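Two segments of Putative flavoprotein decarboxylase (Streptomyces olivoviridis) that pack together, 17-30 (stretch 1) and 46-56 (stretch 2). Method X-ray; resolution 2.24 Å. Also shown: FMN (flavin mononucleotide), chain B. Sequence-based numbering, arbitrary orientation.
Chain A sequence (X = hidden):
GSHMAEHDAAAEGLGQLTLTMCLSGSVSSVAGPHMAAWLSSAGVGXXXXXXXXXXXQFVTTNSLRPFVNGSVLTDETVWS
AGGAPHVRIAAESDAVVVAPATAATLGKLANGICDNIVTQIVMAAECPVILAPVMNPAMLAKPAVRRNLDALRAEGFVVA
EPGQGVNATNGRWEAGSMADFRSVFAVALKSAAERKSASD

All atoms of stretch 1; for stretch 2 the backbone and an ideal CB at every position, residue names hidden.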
# COMPACT_ATOMS: atom_id res chain seq x y z
N LEU A 17 0.62 44.92 3.02
CA LEU A 17 0.80 44.20 1.77
C LEU A 17 0.58 42.70 1.96
O LEU A 17 0.92 42.12 3.00
CB LEU A 17 2.21 44.44 1.23
CG LEU A 17 2.54 45.91 0.93
CD1 LEU A 17 3.94 46.05 0.33
CD2 LEU A 17 1.49 46.48 0.00
N THR A 18 -0.02 42.08 0.95
CA THR A 18 -0.11 40.63 0.83
C THR A 18 0.83 40.17 -0.28
O THR A 18 0.61 40.51 -1.45
CB THR A 18 -1.55 40.19 0.52
OG1 THR A 18 -2.41 40.56 1.60
CG2 THR A 18 -1.62 38.69 0.31
N LEU A 19 1.86 39.42 0.08
CA LEU A 19 2.83 38.93 -0.90
C LEU A 19 2.80 37.41 -0.98
O LEU A 19 2.84 36.72 0.05
CB LEU A 19 4.24 39.40 -0.55
CG LEU A 19 5.30 39.02 -1.60
CD1 LEU A 19 6.25 40.17 -1.84
CD2 LEU A 19 6.07 37.77 -1.20
N THR A 20 2.75 36.89 -2.19
CA THR A 20 2.82 35.45 -2.42
C THR A 20 4.17 35.10 -3.04
O THR A 20 4.53 35.63 -4.09
CB THR A 20 1.67 34.98 -3.31
OG1 THR A 20 0.43 35.19 -2.63
CG2 THR A 20 1.82 33.50 -3.64
N MET A 21 4.88 34.20 -2.38
CA MET A 21 6.19 33.69 -2.77
C MET A 21 6.03 32.30 -3.39
O MET A 21 5.43 31.40 -2.77
CB MET A 21 7.09 33.65 -1.53
CG MET A 21 8.40 32.92 -1.67
SD MET A 21 9.44 33.11 -0.17
CE MET A 21 8.22 33.45 1.08
N CYS A 22 6.55 32.10 -4.60
CA CYS A 22 6.49 30.80 -5.26
C CYS A 22 7.87 30.17 -5.37
O CYS A 22 8.85 30.85 -5.69
CB CYS A 22 5.87 30.90 -6.66
SG CYS A 22 4.13 31.44 -6.74
N LEU A 23 7.94 28.87 -5.11
CA LEU A 23 9.20 28.13 -5.10
C LEU A 23 9.16 27.01 -6.14
O LEU A 23 8.23 26.21 -6.17
CB LEU A 23 9.46 27.54 -3.72
CG LEU A 23 9.57 28.54 -2.56
CD1 LEU A 23 9.98 27.81 -1.29
CD2 LEU A 23 10.58 29.62 -2.90
N SER A 24 10.20 26.96 -6.97
CA SER A 24 10.39 26.05 -8.09
C SER A 24 11.39 24.94 -7.73
O SER A 24 12.14 25.04 -6.75
CB SER A 24 10.90 26.86 -9.31
OG SER A 24 10.53 26.28 -10.52
N GLY A 25 11.47 23.92 -8.57
CA GLY A 25 12.37 22.81 -8.34
C GLY A 25 13.84 23.09 -8.58
O GLY A 25 14.51 22.42 -9.39
N SER A 26 14.36 24.10 -7.90
CA SER A 26 15.78 24.40 -7.88
C SER A 26 16.28 24.27 -6.45
O SER A 26 15.54 24.54 -5.50
CB SER A 26 16.05 25.80 -8.42
OG SER A 26 17.32 26.27 -8.01
N VAL A 27 17.54 23.85 -6.28
CA VAL A 27 18.01 23.70 -4.91
C VAL A 27 18.01 25.04 -4.18
O VAL A 27 17.85 25.07 -2.95
CB VAL A 27 19.40 23.03 -4.86
CG1 VAL A 27 20.49 23.99 -5.26
CG2 VAL A 27 19.67 22.52 -3.44
N SER A 28 18.10 26.16 -4.92
CA SER A 28 18.01 27.48 -4.30
C SER A 28 16.74 27.68 -3.49
O SER A 28 16.71 28.56 -2.63
CB SER A 28 18.09 28.58 -5.35
OG SER A 28 19.34 28.55 -6.00
N SER A 29 15.69 26.90 -3.75
CA SER A 29 14.48 27.14 -2.98
C SER A 29 14.61 26.68 -1.52
O SER A 29 13.68 26.93 -0.74
CB SER A 29 13.27 26.52 -3.68
OG SER A 29 13.44 25.14 -3.91
N VAL A 30 15.74 26.07 -1.11
CA VAL A 30 15.96 25.82 0.32
C VAL A 30 16.06 27.12 1.10
O VAL A 30 15.89 27.12 2.32
CB VAL A 30 17.24 25.00 0.60
CG1 VAL A 30 17.14 23.64 -0.00
CG2 VAL A 30 18.49 25.72 0.10
N UNK A 46 0.61 39.98 5.07
CA UNK A 46 0.25 38.61 4.76
C UNK A 46 1.30 38.02 3.84
O UNK A 46 1.65 38.63 2.83
CB UNK A 46 -1.14 38.53 4.12
N UNK A 47 1.79 36.84 4.19
CA UNK A 47 2.72 36.11 3.35
C UNK A 47 2.09 34.78 2.99
O UNK A 47 1.60 34.07 3.87
CB UNK A 47 4.07 35.91 4.05
N UNK A 48 2.08 34.46 1.69
CA UNK A 48 1.71 33.13 1.21
C UNK A 48 2.88 32.49 0.47
O UNK A 48 3.70 33.19 -0.14
CB UNK A 48 0.48 33.21 0.30
N UNK A 49 2.93 31.16 0.50
CA UNK A 49 3.98 30.42 -0.19
C UNK A 49 3.33 29.27 -0.95
O UNK A 49 2.46 28.58 -0.41
CB UNK A 49 5.04 29.91 0.79
N UNK A 50 3.74 29.09 -2.20
CA UNK A 50 3.30 27.99 -3.04
C UNK A 50 4.52 27.29 -3.61
O UNK A 50 5.53 27.94 -3.91
CB UNK A 50 2.38 28.48 -4.16
N UNK A 51 4.42 25.97 -3.76
CA UNK A 51 5.54 25.13 -4.20
C UNK A 51 5.12 24.33 -5.42
O UNK A 51 3.99 23.86 -5.51
CB UNK A 51 6.00 24.20 -3.08
N UNK A 52 6.04 24.19 -6.37
CA UNK A 52 5.83 23.21 -7.41
C UNK A 52 6.12 21.82 -6.84
O UNK A 52 6.82 21.68 -5.83
CB UNK A 52 6.71 23.51 -8.63
N UNK A 53 5.60 20.77 -7.47
CA UNK A 53 5.98 19.41 -7.02
C UNK A 53 7.49 19.20 -6.94
O UNK A 53 7.97 18.71 -5.91
CB UNK A 53 5.38 18.36 -7.96
N UNK A 54 8.27 19.59 -7.97
CA UNK A 54 9.72 19.39 -7.89
C UNK A 54 10.35 20.18 -6.75
O UNK A 54 11.35 19.74 -6.18
CB UNK A 54 10.38 19.79 -9.21
N UNK A 55 9.80 21.35 -6.42
CA UNK A 55 10.35 22.12 -5.32
C UNK A 55 10.29 21.37 -4.00
O UNK A 55 11.12 21.61 -3.11
CB UNK A 55 9.61 23.45 -5.19
N UNK A 56 9.33 20.45 -3.84
CA UNK A 56 9.18 19.72 -2.59
C UNK A 56 10.28 18.69 -2.35
O UNK A 56 10.36 18.15 -1.23
CB UNK A 56 7.82 19.02 -2.57
N1 FMN B . 16.33 23.46 -13.05
C2 FMN B . 16.45 24.82 -13.18
O2 FMN B . 15.84 25.40 -14.07
N3 FMN B . 17.27 25.53 -12.32
C4 FMN B . 17.96 24.88 -11.32
O4 FMN B . 18.69 25.51 -10.55
C4A FMN B . 17.83 23.51 -11.18
N5 FMN B . 18.52 22.85 -10.18
C5A FMN B . 18.40 21.48 -10.04
C6 FMN B . 19.11 20.84 -9.03
C7 FMN B . 19.00 19.46 -8.87
C7M FMN B . 19.78 18.80 -7.76
C8 FMN B . 18.18 18.72 -9.73
C8M FMN B . 18.05 17.22 -9.56
C9 FMN B . 17.47 19.36 -10.75
C9A FMN B . 17.58 20.75 -10.91
N10 FMN B . 16.89 21.41 -11.91
C10 FMN B . 17.01 22.79 -12.05
C1' FMN B . 15.99 20.65 -12.84
C2' FMN B . 14.53 20.85 -12.37
O2' FMN B . 14.31 20.33 -11.07
C3' FMN B . 13.54 20.23 -13.34
O3' FMN B . 13.57 20.97 -14.54
C4' FMN B . 12.15 20.23 -12.72
O4' FMN B . 11.20 19.48 -13.47
C5' FMN B . 11.64 21.65 -12.53
O5' FMN B . 10.31 21.51 -12.07
P FMN B . 9.43 22.79 -11.67
O1P FMN B . 9.88 23.98 -12.50
O2P FMN B . 7.98 22.49 -11.97
O3P FMN B . 9.64 23.11 -10.21

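The two strands run parallel, and main-chain hydrogen bonds fix their register, from position 46 N to L17 O (3.0 Å) through to position 52 N to L23 O (3.0 Å). Side chains therefore alternate between the sheet face of T18, T20 and C22 and that of L19, M21 and L23.

Position 46 lies beside T18, its ideal CB 3.5 Å from T18 OG1. Many extended or beta-branched side chains would suit. It is R46, whose poorly ordered end leads away from stretch 1.

Position 47 turns to the other face, where the side chains of L19 and M21 present only carbon and sulfur; a branched aliphatic residue fits. L47 sends CD1 to 3.8 Å from both L19 CD2 and M21 CE.

At position 48 the ideal CB stands 3.5 Å from T20 OG1, and the methyl of T18 lies nearby. A threonine, a valine or a flat ring could lie along this row. H48 has its ring edge toward these threonines, with CD2 3.7 Å from T18 CG2.

Position 49 faces the end of M21, so a beta-branched aliphatic suits both strand and surroundings. V49 places CG2 3.5 Å from M21 CE and CG1 4.3 Å from L23 CD1.

Position 50 points to the face of C22, its ideal CB 4.3 Å from C22 SG. Small or apolar side chains would serve; A50 is deposited.

Position 51 returns to the L23 face and again favours an aliphatic chain. L51 brings CG to 4.4 Å from L23 CB.

Position 52 ends the ladder, with CB toward S24 and G25 and the FMN phosphate close by. A short hydroxyl donor is attractive. T52 gives a hydrogen bond from OG1 to FMN O3P (2.5 Å), joining G25 N, which binds the same oxygen at 2.6 Å; OG1 also accepts from the N of position 55 (3.0 Å).

Position 53 points away, and its phi of -52° admits proline at the start of a turn: P53.

Position 54 packs on G25, its ideal CB 3.7 Å from G25 CA. An ideal CB on G25 would come within 2.4 Å of the deposited CB here, so the glycine makes room. A small polar residue suits the nearby flavin; S54 OG lies 3.2 Å from FMN O5'.

At position 55 the ideal CB is already 3.2 Å from L23 O and 3.4 Å from S24 O, which favours a minimal side chain. A55 supplies one.

Position 56 points away and tolerates many residues; Q56 does not touch stretch 1.

Stretch 2 (46-56) RLHVALTPSAQ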
# COMPACT_ATOMS: atom_id res chain seq x y z
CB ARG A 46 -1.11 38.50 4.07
CG ARG A 46 -2.27 38.69 4.97
CD ARG A 46 -3.09 37.44 5.06
NE ARG A 46 -4.06 37.57 6.14
CZ ARG A 46 -3.83 37.19 7.39
NH1 ARG A 46 -2.67 36.63 7.72
NH2 ARG A 46 -4.77 37.35 8.32
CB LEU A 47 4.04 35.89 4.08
CG LEU A 47 5.13 35.17 3.30
CD1 LEU A 47 5.52 35.98 2.07
CD2 LEU A 47 6.31 34.97 4.23
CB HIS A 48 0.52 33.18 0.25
CG HIS A 48 -0.69 33.84 0.82
ND1 HIS A 48 -1.46 33.25 1.80
CD2 HIS A 48 -1.29 35.01 0.51
CE1 HIS A 48 -2.48 34.05 2.08
NE2 HIS A 48 -2.40 35.12 1.31
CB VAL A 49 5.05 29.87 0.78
CG1 VAL A 49 6.10 29.09 0.01
CG2 VAL A 49 5.70 31.01 1.53
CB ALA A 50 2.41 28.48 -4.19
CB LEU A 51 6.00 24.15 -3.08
CG LEU A 51 6.69 24.67 -1.81
CD1 LEU A 51 5.78 25.58 -1.01
CD2 LEU A 51 7.13 23.51 -0.93
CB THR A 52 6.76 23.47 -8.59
OG1 THR A 52 8.09 23.08 -8.22
CG2 THR A 52 6.73 24.95 -9.01
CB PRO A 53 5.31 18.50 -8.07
CG PRO A 53 4.11 19.29 -8.52
CD PRO A 53 4.56 20.74 -8.51
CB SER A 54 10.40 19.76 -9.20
OG SER A 54 9.99 18.88 -10.24
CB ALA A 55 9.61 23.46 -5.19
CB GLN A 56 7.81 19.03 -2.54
CG GLN A 56 6.69 20.04 -2.55
CD GLN A 56 5.33 19.41 -2.50
OE1 GLN A 56 4.58 19.42 -3.49
NE2 GLN A 56 4.98 18.86 -1.34
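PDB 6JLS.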